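Long-range contact in T9SS C-terminal target domain-containing protein (Bacteroides cellulosilyticus, PDB 5JVK), which probably hydrolyses O-glycosyl bonds in carbohydrates, as a family 39 glycoside hydrolase of a gut symbiont: residues V373-P385 with F392-Y405. Residues are numbered along the deposited sequence; the frame is centred on the assembly and turned at random.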
ATOM      1  N   VAL A 373       5.897   4.156   2.018  1.00 20.98           N
ATOM      2  CA  VAL A 373       4.745   3.841   2.851  1.00 20.45           C
ATOM      3  C   VAL A 373       4.036   2.644   2.229  1.00 20.12           C
ATOM      4  O   VAL A 373       3.422   2.766   1.166  1.00 20.08           O
ATOM      5  CB  VAL A 373       3.797   5.052   2.965  1.00 20.40           C
ATOM      6  CG1 VAL A 373       2.542   4.694   3.754  1.00 20.35           C
ATOM      7  CG2 VAL A 373       4.532   6.225   3.603  1.00 20.55           C
ATOM      8  N   PHE A 374       4.126   1.497   2.903  1.00 19.62           N
ATOM      9  CA  PHE A 374       3.662   0.219   2.363  1.00 19.45           C
ATOM     10  C   PHE A 374       2.301  -0.173   2.935  1.00 19.39           C
ATOM     11  O   PHE A 374       2.176  -0.409   4.139  1.00 19.34           O
ATOM     12  CB  PHE A 374       4.678  -0.885   2.658  1.00 19.38           C
ATOM     13  CG  PHE A 374       5.972  -0.735   1.914  1.00 19.30           C
ATOM     14  CD1 PHE A 374       6.267  -1.556   0.830  1.00 19.30           C
ATOM     15  CD2 PHE A 374       6.909   0.221   2.302  1.00 19.33           C
ATOM     16  CE1 PHE A 374       7.468  -1.426   0.149  1.00 19.34           C
ATOM     17  CE2 PHE A 374       8.106   0.363   1.618  1.00 19.25           C
ATOM     18  CZ  PHE A 374       8.388  -0.465   0.543  1.00 19.32           C
ATOM     19  N   TRP A 375       1.291  -0.250   2.070  1.00 19.32           N
ATOM     20  CA  TRP A 375      -0.040  -0.675   2.482  1.00 19.43           C
ATOM     21  C   TRP A 375      -0.042  -2.156   2.838  1.00 19.70           C
ATOM     22  O   TRP A 375       0.450  -2.976   2.059  1.00 19.80           O
ATOM     23  CB  TRP A 375      -1.066  -0.428   1.374  1.00 19.39           C
ATOM     24  CG  TRP A 375      -2.443  -0.913   1.727  1.00 19.36           C
ATOM     25  CD1 TRP A 375      -2.974  -2.144   1.466  1.00 19.32           C
ATOM     26  CD2 TRP A 375      -3.457  -0.178   2.418  1.00 19.35           C
ATOM     27  NE1 TRP A 375      -4.257  -2.220   1.950  1.00 19.34           N
ATOM     28  CE2 TRP A 375      -4.579  -1.026   2.538  1.00 19.27           C
ATOM     29  CE3 TRP A 375      -3.528   1.117   2.943  1.00 19.41           C
ATOM     30  CZ2 TRP A 375      -5.760  -0.618   3.157  1.00 19.22           C
ATOM     31  CZ3 TRP A 375      -4.704   1.522   3.560  1.00 19.42           C
ATOM     32  CH2 TRP A 375      -5.805   0.655   3.659  1.00 19.32           C
ATOM     33  N   TYR A 376      -0.594  -2.491   4.006  1.00 19.90           N
ATOM     34  CA  TYR A 376      -0.850  -3.880   4.373  1.00 20.15           C
ATOM     35  C   TYR A 376      -2.338  -4.173   4.163  1.00 20.20           C
ATOM     36  O   TYR A 376      -3.164  -3.540   4.815  1.00 20.30           O
ATOM     37  CB  TYR A 376      -0.462  -4.178   5.827  1.00 20.14           C
ATOM     38  CG  TYR A 376      -0.514  -5.661   6.099  1.00 20.19           C
ATOM     39  CD1 TYR A 376       0.587  -6.471   5.830  1.00 20.28           C
ATOM     40  CD2 TYR A 376      -1.684  -6.270   6.561  1.00 20.24           C
ATOM     41  CE1 TYR A 376       0.536  -7.840   6.041  1.00 20.33           C
ATOM     42  CE2 TYR A 376      -1.744  -7.640   6.776  1.00 20.29           C
ATOM     43  CZ  TYR A 376      -0.632  -8.421   6.515  1.00 20.45           C
ATOM     44  OH  TYR A 376      -0.677  -9.778   6.725  1.00 20.48           O
ATOM     45  N   ASP A 377      -2.718  -5.087   3.264  1.00 20.38           N
ATOM     46  CA  ASP A 377      -1.851  -5.752   2.278  1.00 20.44           C
ATOM     47  C   ASP A 377      -2.586  -5.808   0.934  1.00 20.58           C
ATOM     48  O   ASP A 377      -3.692  -5.270   0.813  1.00 20.06           O
ATOM     49  CB  ASP A 377      -1.403  -7.143   2.775  1.00 20.42           C
ATOM     50  CG  ASP A 377      -2.564  -8.091   3.079  1.00 20.45           C
ATOM     51  OD1 ASP A 377      -3.750  -7.710   2.957  1.00 20.58           O
ATOM     52  OD2 ASP A 377      -2.272  -9.243   3.455  1.00 20.23           O
ATOM     53  N   PHE A 378      -1.973  -6.427  -0.074  1.00 21.02           N
ATOM     54  CA  PHE A 378      -2.517  -6.376  -1.432  1.00 21.32           C
ATOM     55  C   PHE A 378      -3.788  -7.198  -1.602  1.00 21.63           C
ATOM     56  O   PHE A 378      -4.785  -6.694  -2.122  1.00 21.29           O
ATOM     57  CB  PHE A 378      -1.481  -6.814  -2.467  1.00 21.34           C
ATOM     58  CG  PHE A 378      -1.931  -6.588  -3.879  1.00 21.44           C
ATOM     59  CD1 PHE A 378      -2.174  -7.659  -4.732  1.00 21.31           C
ATOM     60  CD2 PHE A 378      -2.163  -5.294  -4.343  1.00 21.50           C
ATOM     61  CE1 PHE A 378      -2.606  -7.440  -6.028  1.00 21.43           C
ATOM     62  CE2 PHE A 378      -2.601  -5.071  -5.637  1.00 21.43           C
ATOM     63  CZ  PHE A 378      -2.821  -6.146  -6.481  1.00 21.44           C
ATOM     64  N   GLN A 379      -3.745  -8.451  -1.162  1.00 22.41           N
ATOM     65  CA  GLN A 379      -4.861  -9.379  -1.329  1.00 22.95           C
ATOM     66  C   GLN A 379      -5.344  -9.884   0.025  1.00 23.36           C
ATOM     67  O   GLN A 379      -4.539 -10.095   0.929  1.00 23.60           O
ATOM     68  CB  GLN A 379      -4.440 -10.557  -2.217  1.00 22.84           C
ATOM     69  CG  GLN A 379      -5.575 -11.523  -2.528  1.00 22.90           C
ATOM     70  CD  GLN A 379      -5.302 -12.412  -3.728  1.00 22.96           C
ATOM     71  OE1 GLN A 379      -4.157 -12.759  -4.015  1.00 23.13           O
ATOM     72  NE2 GLN A 379      -6.362 -12.792  -4.432  1.00 22.86           N
ATOM     73  N   ASN A 380      -6.661 -10.063   0.153  1.00 23.96           N
ATOM     74  CA  ASN A 380      -7.259 -10.700   1.330  1.00 24.46           C
ATOM     75  C   ASN A 380      -6.632 -12.074   1.564  1.00 25.14           C
ATOM     76  O   ASN A 380      -6.609 -12.907   0.659  1.00 25.51           O
ATOM     77  CB  ASN A 380      -8.781 -10.865   1.158  1.00 24.02           C
ATOM     78  CG  ASN A 380      -9.559  -9.587   1.436  1.00 23.66           C
ATOM     79  OD1 ASN A 380      -9.007  -8.578   1.880  1.00 23.42           O
ATOM     80  ND2 ASN A 380     -10.862  -9.632   1.184  1.00 23.48           N
ATOM     81  N   ASP A 381      -6.134 -12.300   2.777  1.00 26.04           N
ATOM     82  CA  ASP A 381      -5.468 -13.561   3.125  1.00 26.70           C
ATOM     83  C   ASP A 381      -6.431 -14.742   3.285  1.00 27.23           C
ATOM     84  O   ASP A 381      -5.977 -15.882   3.366  1.00 27.07           O
ATOM     85  CB  ASP A 381      -4.652 -13.397   4.408  1.00 27.10           C
ATOM     86  CG  ASP A 381      -3.516 -12.406   4.255  1.00 27.42           C
ATOM     87  OD1 ASP A 381      -2.438 -12.803   3.770  1.00 28.18           O
ATOM     88  OD2 ASP A 381      -3.697 -11.232   4.631  1.00 27.20           O
ATOM     89  N   GLY A 382      -7.738 -14.473   3.362  1.00 28.23           N
ATOM     90  CA  GLY A 382      -8.761 -15.524   3.403  1.00 28.74           C
ATOM     91  C   GLY A 382     -10.167 -15.001   3.150  1.00 29.80           C
ATOM     92  O   GLY A 382     -10.340 -13.890   2.639  1.00 29.56           O
ATOM     93  N   ASP A 383     -11.166 -15.815   3.504  1.00 30.96           N
ATOM     94  CA  ASP A 383     -12.592 -15.522   3.247  1.00 31.57           C
ATOM     95  C   ASP A 383     -13.436 -15.214   4.485  1.00 30.74           C
ATOM     96  O   ASP A 383     -14.533 -14.676   4.356  1.00 30.26           O
ATOM     97  CB  ASP A 383     -13.239 -16.701   2.513  1.00 32.82           C
ATOM     98  CG  ASP A 383     -12.632 -16.953   1.141  1.00 34.12           C
ATOM     99  OD1 ASP A 383     -11.819 -16.125   0.670  1.00 34.74           O
ATOM    100  OD2 ASP A 383     -12.977 -17.992   0.532  1.00 35.01           O
ATOM    101  N   THR A 384     -12.956 -15.598   5.664  1.00 30.66           N
ATOM    102  CA  THR A 384     -13.653 -15.346   6.927  1.00 30.63           C
ATOM    103  C   THR A 384     -13.922 -13.843   7.153  1.00 30.42           C
ATOM    104  O   THR A 384     -12.978 -13.065   7.289  1.00 30.25           O
ATOM    105  CB  THR A 384     -12.842 -15.911   8.114  1.00 30.65           C
ATOM    106  OG1 THR A 384     -12.509 -17.280   7.852  1.00 30.41           O
ATOM    107  CG2 THR A 384     -13.628 -15.825   9.415  1.00 30.88           C
ATOM    108  N   PRO A 385     -15.208 -13.433   7.190  1.00 30.23           N
ATOM    109  CA  PRO A 385     -15.516 -12.005   7.345  1.00 30.39           C
ATOM    110  C   PRO A 385     -15.117 -11.404   8.700  1.00 30.53           C
ATOM    111  O   PRO A 385     -14.661 -10.258   8.740  1.00 30.69           O
ATOM    112  CB  PRO A 385     -17.037 -11.947   7.151  1.00 30.43           C
ATOM    113  CG  PRO A 385     -17.526 -13.303   7.522  1.00 30.28           C
ATOM    114  CD  PRO A 385     -16.435 -14.255   7.134  1.00 30.17           C
ATOM    115  N   PHE A 392      -7.643  -7.212   5.135  1.00 22.92           N
ATOM    116  CA  PHE A 392      -6.785  -6.036   4.890  1.00 22.35           C
ATOM    117  C   PHE A 392      -6.548  -5.736   3.401  1.00 22.11           C
ATOM    118  O   PHE A 392      -5.928  -4.720   3.074  1.00 22.00           O
ATOM    119  CB  PHE A 392      -5.419  -6.201   5.578  1.00 22.24           C
ATOM    120  CG  PHE A 392      -5.419  -5.850   7.034  1.00 22.32           C
ATOM    121  CD1 PHE A 392      -5.302  -4.521   7.441  1.00 22.35           C
ATOM    122  CD2 PHE A 392      -5.507  -6.843   8.007  1.00 22.23           C
ATOM    123  CE1 PHE A 392      -5.289  -4.192   8.791  1.00 22.53           C
ATOM    124  CE2 PHE A 392      -5.493  -6.519   9.358  1.00 22.28           C
ATOM    125  CZ  PHE A 392      -5.385  -5.193   9.751  1.00 22.35           C
ATOM    126  N   GLY A 393      -7.035  -6.599   2.509  1.00 22.04           N
ATOM    127  CA  GLY A 393      -6.686  -6.534   1.091  1.00 22.06           C
ATOM    128  C   GLY A 393      -7.320  -5.432   0.259  1.00 21.86           C
ATOM    129  O   GLY A 393      -8.355  -4.873   0.625  1.00 21.95           O
ATOM    130  N   LEU A 394      -6.669  -5.122  -0.860  1.00 21.81           N
ATOM    131  CA  LEU A 394      -7.251  -4.323  -1.942  1.00 21.93           C
ATOM    132  C   LEU A 394      -8.056  -5.215  -2.891  1.00 22.18           C
ATOM    133  O   LEU A 394      -9.047  -4.774  -3.475  1.00 22.10           O
ATOM    134  CB  LEU A 394      -6.158  -3.586  -2.723  1.00 21.65           C
ATOM    135  CG  LEU A 394      -5.147  -2.768  -1.913  1.00 21.54           C
ATOM    136  CD1 LEU A 394      -4.134  -2.115  -2.838  1.00 21.57           C
ATOM    137  CD2 LEU A 394      -5.827  -1.719  -1.049  1.00 21.53           C
ATOM    138  N   LEU A 395      -7.606  -6.458  -3.053  1.00 22.78           N
ATOM    139  CA  LEU A 395      -8.346  -7.489  -3.779  1.00 23.31           C
ATOM    140  C   LEU A 395      -8.856  -8.538  -2.803  1.00 23.92           C
ATOM    141  O   LEU A 395      -8.266  -8.746  -1.741  1.00 23.72           O
ATOM    142  CB  LEU A 395      -7.444  -8.177  -4.806  1.00 23.13           C
ATOM    143  CG  LEU A 395      -6.703  -7.297  -5.809  1.00 23.04           C
ATOM    144  CD1 LEU A 395      -5.813  -8.163  -6.686  1.00 23.28           C
ATOM    145  CD2 LEU A 395      -7.675  -6.491  -6.654  1.00 22.93           C
ATOM    146  N   ARG A 396      -9.944  -9.204  -3.180  1.00 25.00           N
ATOM    147  CA  ARG A 396     -10.452 -10.359  -2.443  1.00 26.05           C
ATOM    148  C   ARG A 396      -9.648 -11.595  -2.830  1.00 26.47           C
ATOM    149  O   ARG A 396      -8.817 -11.541  -3.742  1.00 26.89           O
ATOM    150  CB  ARG A 396     -11.931 -10.579  -2.749  1.00 27.01           C
ATOM    151  CG  ARG A 396     -12.803  -9.382  -2.417  1.00 27.95           C
ATOM    152  CD  ARG A 396     -14.267  -9.766  -2.304  1.00 28.94           C
ATOM    153  NE  ARG A 396     -15.045  -8.688  -1.699  1.00 30.21           N
ATOM    154  CZ  ARG A 396     -15.513  -7.613  -2.341  1.00 31.37           C
ATOM    155  NH1 ARG A 396     -15.300  -7.430  -3.651  1.00 31.51           N
ATOM    156  NH2 ARG A 396     -16.207  -6.701  -1.657  1.00 31.59           N
ATOM    157  N   SER A 397      -9.896 -12.706  -2.142  1.00 26.81           N
ATOM    158  CA  SER A 397      -9.198 -13.975  -2.420  1.00 26.95           C
ATOM    159  C   SER A 397      -9.374 -14.464  -3.867  1.00 26.96           C
ATOM    160  O   SER A 397      -8.461 -15.072  -4.427  1.00 27.62           O
ATOM    161  CB  SER A 397      -9.654 -15.067  -1.447  1.00 26.91           C
ATOM    162  OG  SER A 397     -11.010 -15.402  -1.669  1.00 27.02           O
ATOM    163  N   ASP A 398     -10.530 -14.173  -4.469  1.00 26.79           N
ATOM    164  CA  ASP A 398     -10.801 -14.509  -5.881  1.00 26.89           C
ATOM    165  C   ASP A 398     -10.314 -13.447  -6.892  1.00 26.78           C
ATOM    166  O   ASP A 398     -10.766 -13.435  -8.041  1.00 27.48           O
ATOM    167  CB  ASP A 398     -12.301 -14.816  -6.087  1.00 27.03           C
ATOM    168  CG  ASP A 398     -13.210 -13.622  -5.799  1.00 27.68           C
ATOM    169  OD1 ASP A 398     -14.442 -13.818  -5.764  1.00 28.26           O
ATOM    170  OD2 ASP A 398     -12.711 -12.497  -5.592  1.00 28.13           O
ATOM    171  N   PHE A 399      -9.413 -12.559  -6.454  1.00 26.14           N
ATOM    172  CA  PHE A 399      -8.855 -11.461  -7.265  1.00 25.32           C
ATOM    173  C   PHE A 399      -9.878 -10.393  -7.704  1.00 24.95           C
ATOM    174  O   PHE A 399      -9.599  -9.589  -8.593  1.00 24.82           O
ATOM    175  CB  PHE A 399      -8.038 -12.013  -8.448  1.00 25.14           C
ATOM    176  CG  PHE A 399      -6.849 -12.836  -8.026  1.00 24.75           C
ATOM    177  CD1 PHE A 399      -5.595 -12.247  -7.879  1.00 24.64           C
ATOM    178  CD2 PHE A 399      -6.982 -14.198  -7.761  1.00 24.67           C
ATOM    179  CE1 PHE A 399      -4.496 -13.003  -7.482  1.00 24.68           C
ATOM    180  CE2 PHE A 399      -5.886 -14.958  -7.362  1.00 24.41           C
ATOM    181  CZ  PHE A 399      -4.642 -14.358  -7.223  1.00 24.42           C
ATOM    182  N   SER A 400     -11.035 -10.353  -7.041  1.00 24.63           N
ATOM    183  CA  SER A 400     -12.044  -9.329  -7.287  1.00 24.21           C
ATOM    184  C   SER A 400     -11.615  -8.063  -6.543  1.00 23.38           C
ATOM    185  O   SER A 400     -11.293  -8.140  -5.357  1.00 23.19           O
ATOM    186  CB  SER A 400     -13.408  -9.797  -6.777  1.00 24.46           C
ATOM    187  OG  SER A 400     -14.416  -8.847  -7.050  1.00 25.44           O
ATOM    188  N   PRO A 401     -11.601  -6.899  -7.225  1.00 22.68           N
ATOM    189  CA  PRO A 401     -11.168  -5.668  -6.557  1.00 22.23           C
ATOM    190  C   PRO A 401     -12.201  -5.134  -5.567  1.00 21.68           C
ATOM    191  O   PRO A 401     -13.402  -5.158  -5.851  1.00 21.40           O
ATOM    192  CB  PRO A 401     -10.977  -4.687  -7.719  1.00 22.29           C
ATOM    193  CG  PRO A 401     -11.945  -5.147  -8.749  1.00 22.43           C
ATOM    194  CD  PRO A 401     -11.991  -6.647  -8.625  1.00 22.60           C
ATOM    195  N   LYS A 402     -11.719  -4.688  -4.409  1.00 20.98           N
ATOM    196  CA  LYS A 402     -12.532  -3.963  -3.435  1.00 20.60           C
ATOM    197  C   LYS A 402     -12.422  -2.468  -3.768  1.00 20.01           C
ATOM    198  O   LYS A 402     -11.552  -2.085  -4.559  1.00 20.05           O
ATOM    199  CB  LYS A 402     -12.035  -4.252  -2.017  1.00 20.87           C
ATOM    200  CG  LYS A 402     -12.179  -5.714  -1.600  1.00 20.89           C
ATOM    201  CD  LYS A 402     -11.270  -6.069  -0.435  1.00 20.85           C
ATOM    202  CE  LYS A 402     -11.634  -5.293   0.819  1.00 21.14           C
ATOM    203  NZ  LYS A 402     -10.829  -5.715   1.996  1.00 21.36           N
ATOM    204  N   PRO A 403     -13.304  -1.617  -3.192  1.00 19.26           N
ATOM    205  CA  PRO A 403     -13.222  -0.165  -3.443  1.00 18.77           C
ATOM    206  C   PRO A 403     -11.853   0.476  -3.165  1.00 18.40           C
ATOM    207  O   PRO A 403     -11.484   1.436  -3.842  1.00 18.21           O
ATOM    208  CB  PRO A 403     -14.275   0.409  -2.493  1.00 18.86           C
ATOM    209  CG  PRO A 403     -15.286  -0.672  -2.376  1.00 18.97           C
ATOM    210  CD  PRO A 403     -14.503  -1.955  -2.399  1.00 19.16           C
ATOM    211  N   SER A 404     -11.119  -0.055  -2.184  1.00 17.94           N
ATOM    212  CA  SER A 404      -9.785   0.438  -1.840  1.00 17.80           C
ATOM    213  C   SER A 404      -8.776   0.338  -2.983  1.00 17.93           C
ATOM    214  O   SER A 404      -7.854   1.157  -3.068  1.00 17.97           O
ATOM    215  CB  SER A 404      -9.250  -0.284  -0.602  1.00 17.72           C
ATOM    216  OG  SER A 404      -9.248  -1.684  -0.792  1.00 17.73           O
ATOM    217  N   TYR A 405      -8.948  -0.658  -3.852  1.00 18.00           N
ATOM    218  CA  TYR A 405      -8.133  -0.776  -5.058  1.00 18.02           C
ATOM    219  C   TYR A 405      -8.328   0.433  -5.971  1.00 18.23           C
ATOM    220  O   TYR A 405      -7.354   1.029  -6.434  1.00 18.15           O
ATOM    221  CB  TYR A 405      -8.466  -2.057  -5.828  1.00 17.87           C
ATOM    222  CG  TYR A 405      -7.544  -2.282  -6.998  1.00 17.74           C
ATOM    223  CD1 TYR A 405      -7.777  -1.658  -8.226  1.00 17.73           C
ATOM    224  CD2 TYR A 405      -6.419  -3.091  -6.875  1.00 17.72           C
ATOM    225  CE1 TYR A 405      -6.921  -1.843  -9.297  1.00 17.71           C
ATOM    226  CE2 TYR A 405      -5.561  -3.288  -7.944  1.00 17.80           C
ATOM    227  CZ  TYR A 405      -5.815  -2.659  -9.152  1.00 17.75           C
ATOM    228  OH  TYR A 405      -4.964  -2.847 -10.208  1.00 17.89           O
TER
HETATM  229  O   HOH W   1     -11.485 -12.445   0.259  1.00 27.18           O
HETATM  230  O   HOH W   2      -5.868  -9.339   4.321  1.00 21.50           O
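Asn-380, Phe-378 and Gln-379 meet residues 392-402 where the chain leaves strand 373-375, the eighth strand of the parallel (beta/alpha)8 barrel, and loops back to enter helix 403-415. The two arms of this loop are joined by a single beta bridge between Gln-379 and Leu-395. Asn-380 grips the returning arm directly by two firm bonds: its backbone N donates to Leu-395 O (2.8 Å), while its side-chain OD1 accepts from Gly-393 N (2.9 Å), nearly in line with the C=O bond. A water accepts from both Asn-380 ND2 and Ser-397 N. Lys-402 NZ, held more firmly by Gly-393 O and Ser-345, adds only a weak bond to Asn-380 OD1.

Phe-378 contributes both its carbonyl and its ring. The carbonyl oxygen receives Leu-394 N and Leu-395 N, the latter in the carbonyl plane. Although its CB points away, CG anti to the backbone N (chi1 -172°) brings the ring back beside Leu-395, whose CD1 lies 3.4 Å from Phe-378 CE1. Leu-124 and Ile-125 of helix 118-127 also touch this ring.

The extended side chain of Gln-379 brings NE2 over the centre of the Phe-399 ring, the amide tilted 66° from the ring plane, and NE2 bonds to Arg-396 O (2.8 Å). That carbonyl also accepts Phe-399 N within a type I turn. Replacing Gln-379 by an alanine would probably leave Arg-396 O without its side-chain donor and the face of Phe-399 without its amide neighbour. Nearer the barrel, the edge of Tyr-376 points at the face of Phe-392, and Phe-392 O takes both Asp-377 N and the indole of Trp-375, whose NE1 lies 3.2 Å from that oxygen.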